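Local atomic coordinates of ANGPTL4 C-terminal chain (Homo sapiens, PDB entry 6U0A), a protein that inactivates lipoprotein lipase and so regulates triglyceride clearance from the blood, this chain being its C-terminal fibrinogen-like domain. Residues I43-D48 with G69-G74. Numbering follows the deposited sequence.
Sequences IQRRHD and GEFWLG
Phe-71 meets strand 38-46 and Glu-70 the loop that follows it, by different torsions: Glu-70 sets CG beside its own N (chi1 -63°) and runs on extended to the backbone amides of His-47 and Asp-48, whereas Phe-71 holds its ring between N and the carbonyl carbon (chi1 64°), against Arg-45. The backbones pair antiparallel, Arg-45 N giving to Phe-71 O and Phe-71 N returning a bond to Arg-45 O, 3.0 Å. Beyond the Gln-44–Trp-72 non-hydrogen-bonded pair, Leu-73 N meets Ile-43 O at 2.8 Å, and a water links that same oxygen to Gly-74 N. Gly-74 is the N-cap of helix 75-82; at its backbone angles a CB would strike the preceding carbonyl O.

Arg-45 suits its place through both halves of its side chain. Its CB lies over the phenyl face of Phe-71, 4.3 Å from the centroid, as a CH-pi contact, while NH1 donates at 3.0 Å to a lone pair of Gly-69 O. On the other sheet face, Gln-44 lays its methylene CG against the indole edge, 3.6 Å from Trp-72 CE3, leaving its amide for Thr-209 and Asn-176.

The carboxylate of Glu-70 gathers the turn's amides. Glu-70 OE2 takes His-47 N at 2.7 Å on its anti lone pair and Asp-48 N from above the carboxylate plane, with Gly-49 N a further donor; Glu-70 CG sits over the His-47 ring. Glu-70 OE1 accepts from Val-51 N and, through water, meets Arg-46 NH2, whose NH1 bonds Gly-177 O. Asp-48 OD1, hydrogen-bonded to Ser-50 OG, comes within 3.3 Å of Glu-70 OE2; the amides and nearby Arg-46 probably offset this repulsion, and a buried carboxylate thereby ties the end of a central strand of the fibrinogen-like domain to its short neighbour.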
# COMPACT_ATOMS: atom_id res chain seq x y z
N ILE A 43 -7.05 -0.38 -1.92
CA ILE A 43 -6.42 0.90 -1.62
C ILE A 43 -5.31 1.25 -2.60
O ILE A 43 -4.84 2.40 -2.61
CB ILE A 43 -5.88 0.95 -0.17
CG1 ILE A 43 -4.60 0.12 -0.03
CG2 ILE A 43 -6.94 0.43 0.82
CD1 ILE A 43 -4.02 0.14 1.39
N GLN A 44 -4.87 0.30 -3.43
CA GLN A 44 -3.83 0.56 -4.41
C GLN A 44 -3.98 -0.46 -5.53
O GLN A 44 -4.25 -1.63 -5.27
CB GLN A 44 -2.43 0.45 -3.79
CG GLN A 44 -1.29 0.95 -4.69
CD GLN A 44 -0.52 -0.18 -5.38
OE1 GLN A 44 -1.07 -1.25 -5.63
NE2 GLN A 44 0.75 0.07 -5.67
N ARG A 45 -3.80 0.00 -6.77
CA ARG A 45 -3.92 -0.86 -7.93
C ARG A 45 -3.01 -0.34 -9.03
O ARG A 45 -3.06 0.84 -9.38
CB ARG A 45 -5.37 -0.92 -8.43
CG ARG A 45 -5.65 -2.01 -9.45
CD ARG A 45 -6.82 -1.61 -10.33
NE ARG A 45 -8.08 -2.16 -9.84
CZ ARG A 45 -9.26 -1.58 -10.03
NH1 ARG A 45 -9.34 -0.43 -10.70
NH2 ARG A 45 -10.35 -2.15 -9.55
N ARG A 46 -2.13 -1.20 -9.54
CA ARG A 46 -1.26 -0.83 -10.69
C ARG A 46 -1.07 -2.00 -11.66
O ARG A 46 -0.92 -3.11 -11.18
CB ARG A 46 0.17 -0.49 -10.27
CG ARG A 46 0.34 0.09 -8.88
CD ARG A 46 1.10 1.38 -8.80
NE ARG A 46 1.79 1.94 -9.93
CZ ARG A 46 3.05 2.32 -9.88
NH1 ARG A 46 3.75 2.14 -8.79
NH2 ARG A 46 3.62 2.87 -10.93
N HIS A 47 -1.07 -1.73 -12.97
CA HIS A 47 -0.91 -2.83 -13.96
C HIS A 47 -0.21 -2.30 -15.22
O HIS A 47 0.52 -3.10 -15.84
CB HIS A 47 -2.24 -3.59 -14.13
CG HIS A 47 -3.42 -2.69 -14.30
ND1 HIS A 47 -4.40 -2.57 -13.34
CD2 HIS A 47 -3.79 -1.88 -15.32
CE1 HIS A 47 -5.32 -1.72 -13.75
NE2 HIS A 47 -4.96 -1.28 -14.97
N ASP A 48 -0.41 -1.04 -15.61
CA ASP A 48 0.09 -0.61 -16.91
C ASP A 48 0.95 0.64 -16.87
O ASP A 48 1.42 1.04 -17.94
CB ASP A 48 -1.06 -0.48 -17.89
CG ASP A 48 -2.04 0.62 -17.51
OD1 ASP A 48 -1.78 1.38 -16.55
OD2 ASP A 48 -3.09 0.73 -18.18
N GLY A 69 -8.96 2.49 -13.20
CA GLY A 69 -7.66 2.05 -13.65
C GLY A 69 -6.67 1.94 -12.51
O GLY A 69 -6.99 1.35 -11.47
N GLU A 70 -5.48 2.51 -12.68
CA GLU A 70 -4.48 2.55 -11.61
C GLU A 70 -4.82 3.67 -10.64
O GLU A 70 -5.22 4.76 -11.05
CB GLU A 70 -3.09 2.78 -12.20
CG GLU A 70 -2.60 1.69 -13.13
CD GLU A 70 -1.14 1.87 -13.50
OE1 GLU A 70 -0.70 3.02 -13.67
OE2 GLU A 70 -0.41 0.86 -13.60
N PHE A 71 -4.64 3.41 -9.34
CA PHE A 71 -4.93 4.46 -8.36
C PHE A 71 -4.26 4.18 -7.02
O PHE A 71 -3.80 3.07 -6.73
CB PHE A 71 -6.44 4.63 -8.16
CG PHE A 71 -7.13 3.42 -7.56
CD1 PHE A 71 -7.12 3.21 -6.19
CD2 PHE A 71 -7.81 2.53 -8.37
CE1 PHE A 71 -7.76 2.10 -5.64
CE2 PHE A 71 -8.45 1.42 -7.83
CZ PHE A 71 -8.43 1.21 -6.47
N TRP A 72 -4.23 5.24 -6.20
CA TRP A 72 -3.93 5.20 -4.78
C TRP A 72 -5.13 5.79 -4.07
O TRP A 72 -5.51 6.93 -4.35
CB TRP A 72 -2.67 6.02 -4.47
CG TRP A 72 -2.31 6.12 -3.02
CD1 TRP A 72 -2.45 7.21 -2.21
CD2 TRP A 72 -1.71 5.10 -2.21
NE1 TRP A 72 -2.00 6.93 -0.95
CE2 TRP A 72 -1.53 5.64 -0.92
CE3 TRP A 72 -1.31 3.78 -2.45
CZ2 TRP A 72 -0.97 4.91 0.13
CZ3 TRP A 72 -0.76 3.05 -1.41
CH2 TRP A 72 -0.59 3.61 -0.13
N LEU A 73 -5.76 5.02 -3.18
CA LEU A 73 -7.01 5.48 -2.58
C LEU A 73 -6.80 6.73 -1.74
O LEU A 73 -7.60 7.67 -1.80
CB LEU A 73 -7.64 4.37 -1.72
CG LEU A 73 -8.87 4.81 -0.92
CD1 LEU A 73 -9.97 5.33 -1.86
CD2 LEU A 73 -9.41 3.68 -0.04
N GLY A 74 -5.73 6.77 -0.95
CA GLY A 74 -5.48 7.95 -0.12
C GLY A 74 -5.42 7.54 1.34
O GLY A 74 -6.30 6.86 1.86
O HOH W 1 -4.26 4.14 -0.39
O HOH W 2 1.54 3.54 -12.78